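PDB 5YH1: member of s1p family of ribosomal proteins from Pyrococcus furiosus, which probably acts as an exonuclease on nucleic acids, this chain being its DHH domain, with a bound manganese ion. Local coordinates for residues 193-205 / 225-239. Numbering follows the deposited sequence.
Sequences GYYELTAGMLATE and AGTGDRSKAPEFYQY. With MN (manganese (II) ion), chain F.
Gly200 and Ala225 bring helices 199-205 and 225-229 together, their short axes nearly antiparallel at 162° and 9.2 Å apart, with Ala225 CB 3.6 Å from Gly200 CA. A Schellman motif at Arg230 turns the chain out of the helix, and it then runs past the Tyr194-Leu197 turn into helix 234-239. There Ser231 OG does double duty: it donates to Glu196 O (2.6 Å), tilted 15° from the carbonyl plane, and accepts from Ala233 N in an ST turn.

This pairing contributes one ligand and part of the second shell to the manganese site of the DHH domain. Asp229 OD2 binds the manganese ion at 2.2 Å, alongside Asp67, Asp137, His163 and two waters. Second-shell residues come from 193-205: Tyr195 OH is hydrogen-bonded to one metal-bound water and, through another water, reaches Asp229 O, while Thr198 OG1, at the helix N-cap, bonds Asp67 and its CG2 packs on Asp229 CB.

Away from the metal, selenomethionine Met201 bends at chi3 (-147°), setting CE 3.3 Å from Gly226 CA and near Phe236. Its CG packs on Tyr239 CE2, and Met201 SE, 4.9 Å from the centroid of the Tyr239 ring, makes an oblique Met-aromatic contact. Tyr239 OH donates to the anti lone pair of Glu205 OE2 (2.6 Å), which lies at the ring edge; Arg208 pairs with the other oxygen. With an alanine in place of this tyrosine, Glu205 OE2 is likely to lose that donor and a gap to open beside Met201. Tyr194 OH donates to Glu235 OE2 at the ring edge, though the modelled 2.4 Å is doubtfully short, while Glu196 CG lies over one face of the Tyr194 ring.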
loop_
_atom_site.group_PDB
_atom_site.type_symbol
_atom_site.label_atom_id
_atom_site.label_comp_id
_atom_site.label_asym_id
_atom_site.label_seq_id
_atom_site.Cartn_x
_atom_site.Cartn_y
_atom_site.Cartn_z
ATOM N N GLY A 193 32.437 -15.291 -11.144
ATOM C CA GLY A 193 32.201 -15.827 -9.812
ATOM C C GLY A 193 32.635 -14.941 -8.660
ATOM O O GLY A 193 32.384 -15.282 -7.515
ATOM N N TYR A 194 33.252 -13.792 -8.929
ATOM C CA TYR A 194 33.774 -12.945 -7.849
ATOM C C TYR A 194 32.704 -12.034 -7.212
ATOM O O TYR A 194 32.839 -10.804 -7.170
ATOM C CB TYR A 194 34.976 -12.135 -8.339
ATOM C CG TYR A 194 35.951 -11.737 -7.249
ATOM C CD1 TYR A 194 36.716 -12.700 -6.583
ATOM C CD2 TYR A 194 36.129 -10.406 -6.895
ATOM C CE1 TYR A 194 37.628 -12.343 -5.595
ATOM C CE2 TYR A 194 37.039 -10.039 -5.911
ATOM C CZ TYR A 194 37.791 -11.015 -5.266
ATOM O OH TYR A 194 38.692 -10.654 -4.287
ATOM N N TYR A 195 31.665 -12.676 -6.688
ATOM C CA TYR A 195 30.564 -12.022 -5.971
ATOM C C TYR A 195 31.022 -11.246 -4.742
ATOM O O TYR A 195 30.354 -10.310 -4.309
ATOM C CB TYR A 195 29.559 -13.100 -5.531
ATOM C CG TYR A 195 28.439 -12.621 -4.625
ATOM C CD1 TYR A 195 27.276 -12.065 -5.156
ATOM C CD2 TYR A 195 28.536 -12.731 -3.233
ATOM C CE1 TYR A 195 26.242 -11.630 -4.334
ATOM C CE2 TYR A 195 27.509 -12.292 -2.404
ATOM C CZ TYR A 195 26.358 -11.751 -2.961
ATOM O OH TYR A 195 25.327 -11.314 -2.161
ATOM N N GLU A 196 32.157 -11.639 -4.175
ATOM C CA GLU A 196 32.584 -11.119 -2.885
ATOM C C GLU A 196 33.077 -9.674 -2.928
ATOM O O GLU A 196 33.268 -9.063 -1.888
ATOM C CB GLU A 196 33.637 -12.033 -2.254
ATOM C CG GLU A 196 34.848 -12.318 -3.134
ATOM C CD GLU A 196 34.758 -13.667 -3.841
ATOM O OE1 GLU A 196 35.684 -14.484 -3.643
ATOM O OE2 GLU A 196 33.767 -13.913 -4.577
ATOM N N LEU A 197 33.279 -9.124 -4.118
ATOM C CA LEU A 197 33.462 -7.674 -4.256
ATOM C C LEU A 197 32.070 -7.050 -4.424
ATOM O O LEU A 197 31.482 -7.079 -5.517
ATOM C CB LEU A 197 34.369 -7.347 -5.444
ATOM C CG LEU A 197 34.801 -5.893 -5.605
ATOM C CD1 LEU A 197 35.644 -5.417 -4.435
ATOM C CD2 LEU A 197 35.554 -5.741 -6.911
ATOM N N THR A 198 31.552 -6.491 -3.332
ATOM C CA THR A 198 30.125 -6.166 -3.229
ATOM C C THR A 198 29.784 -4.766 -3.731
ATOM O O THR A 198 30.665 -3.932 -3.966
ATOM C CB THR A 198 29.639 -6.310 -1.770
ATOM O OG1 THR A 198 30.112 -5.215 -0.980
ATOM C CG2 THR A 198 30.136 -7.616 -1.175
ATOM N N ALA A 199 28.490 -4.495 -3.860
ATOM C CA ALA A 199 28.027 -3.236 -4.460
ATOM C C ALA A 199 28.496 -2.023 -3.684
ATOM O O ALA A 199 28.846 -1.006 -4.275
ATOM C CB ALA A 199 26.511 -3.230 -4.586
ATOM N N GLY A 200 28.505 -2.130 -2.358
ATOM C CA GLY A 200 28.959 -1.030 -1.508
ATOM C C GLY A 200 30.443 -0.734 -1.655
ATOM O O GLY A 200 30.875 0.408 -1.498
HETATM N N MSE A 201 31.226 -1.767 -1.940
HETATM C CA MSE A 201 32.648 -1.598 -2.231
HETATM C C MSE A 201 32.762 -0.883 -3.551
HETATM O O MSE A 201 33.354 0.194 -3.640
HETATM C CB MSE A 201 33.371 -2.946 -2.275
HETATM C CG MSE A 201 33.503 -3.553 -0.882
HETATM SE SE MSE A 201 34.071 -5.445 -0.936
HETATM C CE MSE A 201 33.049 -5.974 0.660
ATOM N N LEU A 202 32.171 -1.460 -4.586
ATOM C CA LEU A 202 32.193 -0.844 -5.924
ATOM C C LEU A 202 31.682 0.592 -5.922
ATOM O O LEU A 202 32.304 1.483 -6.508
ATOM C CB LEU A 202 31.320 -1.636 -6.879
ATOM C CG LEU A 202 31.738 -3.069 -7.122
ATOM C CD1 LEU A 202 30.615 -3.824 -7.826
ATOM C CD2 LEU A 202 33.032 -3.107 -7.933
ATOM N N ALA A 203 30.554 0.809 -5.246
ATOM C CA ALA A 203 29.885 2.104 -5.276
ATOM C C ALA A 203 30.675 3.161 -4.542
ATOM O O ALA A 203 30.663 4.337 -4.924
ATOM C CB ALA A 203 28.484 1.993 -4.694
ATOM N N THR A 204 31.328 2.762 -3.455
ATOM C CA THR A 204 32.198 3.693 -2.734
ATOM C C THR A 204 33.354 4.137 -3.631
ATOM O O THR A 204 33.668 5.324 -3.683
ATOM C CB THR A 204 32.725 3.084 -1.419
ATOM O OG1 THR A 204 31.629 2.847 -0.527
ATOM C CG2 THR A 204 33.714 4.015 -0.747
ATOM N N GLU A 205 33.953 3.209 -4.378
ATOM C CA GLU A 205 35.043 3.588 -5.295
ATOM C C GLU A 205 34.506 4.496 -6.409
ATOM O O GLU A 205 35.088 5.552 -6.682
ATOM C CB GLU A 205 35.759 2.372 -5.876
ATOM C CG GLU A 205 36.391 1.441 -4.839
ATOM C CD GLU A 205 37.605 2.018 -4.097
ATOM O OE1 GLU A 205 38.043 3.153 -4.377
ATOM O OE2 GLU A 205 38.141 1.321 -3.211
ATOM N N ALA A 225 29.239 -2.541 4.197
ATOM C CA ALA A 225 28.616 -3.267 3.085
ATOM C C ALA A 225 29.062 -4.718 3.031
ATOM O O ALA A 225 28.227 -5.626 2.917
ATOM C CB ALA A 225 28.926 -2.570 1.774
ATOM N N GLY A 226 30.379 -4.935 3.136
ATOM C CA GLY A 226 30.948 -6.290 3.147
ATOM C C GLY A 226 30.495 -7.133 4.321
ATOM O O GLY A 226 30.320 -8.343 4.195
ATOM N N THR A 227 30.301 -6.492 5.472
ATOM C CA THR A 227 29.751 -7.177 6.637
ATOM C C THR A 227 28.322 -7.615 6.343
ATOM O O THR A 227 27.965 -8.771 6.557
ATOM C CB THR A 227 29.801 -6.282 7.892
ATOM O OG1 THR A 227 31.160 -5.899 8.138
ATOM C CG2 THR A 227 29.245 -7.011 9.100
ATOM N N GLY A 228 27.518 -6.704 5.808
ATOM C CA GLY A 228 26.141 -7.033 5.428
ATOM C C GLY A 228 26.034 -8.230 4.505
ATOM O O GLY A 228 25.235 -9.130 4.743
ATOM N N ASP A 229 26.855 -8.241 3.455
ATOM C CA ASP A 229 26.853 -9.320 2.462
ATOM C C ASP A 229 27.771 -10.497 2.803
ATOM O O ASP A 229 27.860 -11.444 2.021
ATOM C CB ASP A 229 27.252 -8.772 1.080
ATOM C CG ASP A 229 26.056 -8.356 0.233
ATOM O OD1 ASP A 229 24.905 -8.298 0.736
ATOM O OD2 ASP A 229 26.284 -8.064 -0.956
ATOM N N ARG A 230 28.447 -10.442 3.953
ATOM C CA ARG A 230 29.310 -11.538 4.419
ATOM C C ARG A 230 30.405 -11.885 3.411
ATOM O O ARG A 230 30.640 -13.044 3.103
ATOM C CB ARG A 230 28.479 -12.777 4.750
ATOM C CG ARG A 230 27.476 -12.557 5.869
ATOM C CD ARG A 230 26.392 -13.618 5.858
ATOM N NE ARG A 230 25.524 -13.467 7.026
ATOM C CZ ARG A 230 25.212 -14.426 7.901
ATOM N NH1 ARG A 230 25.662 -15.674 7.766
ATOM N NH2 ARG A 230 24.421 -14.131 8.926
ATOM N N SER A 231 31.066 -10.859 2.909
ATOM C CA SER A 231 32.179 -11.026 1.988
ATOM C C SER A 231 33.399 -11.591 2.717
ATOM O O SER A 231 33.713 -11.159 3.830
ATOM C CB SER A 231 32.541 -9.676 1.365
ATOM O OG SER A 231 33.731 -9.752 0.605
ATOM N N LYS A 232 34.067 -12.548 2.078
ATOM C CA LYS A 232 35.376 -13.037 2.524
ATOM C C LYS A 232 36.471 -12.651 1.516
ATOM O O LYS A 232 37.453 -13.378 1.364
ATOM C CB LYS A 232 35.363 -14.569 2.678
ATOM C CG LYS A 232 34.183 -15.166 3.433
ATOM C CD LYS A 232 34.105 -14.648 4.857
ATOM C CE LYS A 232 32.923 -15.275 5.584
ATOM N NZ LYS A 232 32.323 -14.330 6.566
ATOM N N ALA A 233 36.302 -11.527 0.820
ATOM C CA ALA A 233 37.267 -11.097 -0.195
ATOM C C ALA A 233 38.516 -10.491 0.445
ATOM O O ALA A 233 38.412 -9.786 1.437
ATOM C CB ALA A 233 36.640 -10.073 -1.129
ATOM N N PRO A 234 39.695 -10.719 -0.152
ATOM C CA PRO A 234 40.903 -10.011 0.279
ATOM C C PRO A 234 40.730 -8.492 0.319
ATOM O O PRO A 234 41.292 -7.835 1.187
ATOM C CB PRO A 234 41.930 -10.409 -0.781
ATOM C CG PRO A 234 41.508 -11.770 -1.186
ATOM C CD PRO A 234 39.999 -11.746 -1.160
ATOM N N GLU A 235 39.946 -7.946 -0.612
ATOM C CA GLU A 235 39.610 -6.521 -0.588
ATOM C C GLU A 235 38.893 -6.131 0.702
ATOM O O GLU A 235 39.121 -5.045 1.228
ATOM C CB GLU A 235 38.724 -6.139 -1.787
ATOM C CG GLU A 235 39.420 -6.202 -3.144
ATOM C CD GLU A 235 39.298 -7.534 -3.848
ATOM O OE1 GLU A 235 39.567 -7.563 -5.060
ATOM O OE2 GLU A 235 38.942 -8.549 -3.229
ATOM N N PHE A 236 38.028 -7.015 1.200
ATOM C CA PHE A 236 37.200 -6.717 2.376
ATOM C C PHE A 236 38.100 -6.535 3.597
ATOM O O PHE A 236 37.945 -5.584 4.371
ATOM C CB PHE A 236 36.159 -7.831 2.598
ATOM C CG PHE A 236 35.422 -7.756 3.914
ATOM C CD1 PHE A 236 34.623 -6.664 4.228
ATOM C CD2 PHE A 236 35.490 -8.811 4.822
ATOM C CE1 PHE A 236 33.928 -6.606 5.426
ATOM C CE2 PHE A 236 34.791 -8.763 6.031
ATOM C CZ PHE A 236 34.012 -7.653 6.333
ATOM N N TYR A 237 39.073 -7.427 3.732
ATOM C CA TYR A 237 39.941 -7.419 4.905
ATOM C C TYR A 237 40.816 -6.177 4.923
ATOM O O TYR A 237 41.161 -5.698 5.988
ATOM C CB TYR A 237 40.724 -8.736 5.003
ATOM C CG TYR A 237 39.774 -9.908 5.183
ATOM C CD1 TYR A 237 39.022 -10.045 6.354
ATOM C CD2 TYR A 237 39.584 -10.840 4.175
ATOM C CE1 TYR A 237 38.127 -11.100 6.522
ATOM C CE2 TYR A 237 38.691 -11.901 4.337
ATOM C CZ TYR A 237 37.969 -12.021 5.513
ATOM O OH TYR A 237 37.086 -13.069 5.675
ATOM N N GLN A 238 41.105 -5.609 3.750
ATOM C CA GLN A 238 41.726 -4.281 3.685
ATOM C C GLN A 238 40.726 -3.177 4.036
ATOM O O GLN A 238 41.054 -2.252 4.783
ATOM C CB GLN A 238 42.304 -4.010 2.295
ATOM C CG GLN A 238 43.426 -4.955 1.867
ATOM C CD GLN A 238 43.856 -4.705 0.429
ATOM O OE1 GLN A 238 44.463 -3.674 0.117
ATOM N NE2 GLN A 238 43.537 -5.637 -0.453
ATOM N N TYR A 239 39.521 -3.248 3.465
ATOM C CA TYR A 239 38.497 -2.218 3.713
ATOM C C TYR A 239 38.206 -2.077 5.218
ATOM O O TYR A 239 37.969 -0.983 5.703
ATOM C CB TYR A 239 37.194 -2.524 2.950
ATOM C CG TYR A 239 37.186 -2.134 1.480
ATOM C CD1 TYR A 239 37.411 -0.819 1.088
ATOM C CD2 TYR A 239 36.915 -3.074 0.489
ATOM C CE1 TYR A 239 37.380 -0.450 -0.244
ATOM C CE2 TYR A 239 36.884 -2.713 -0.858
ATOM C CZ TYR A 239 37.116 -1.399 -1.216
ATOM O OH TYR A 239 37.104 -1.025 -2.546
HETATM MN MN MN F . 24.958 -7.027 -2.416
HETATM O O HOH W 1 25.585 -12.250 0.283
HETATM O O HOH W 2 24.045 -9.043 -2.643
HETATM O O HOH W 3 23.213 -6.801 -1.150
#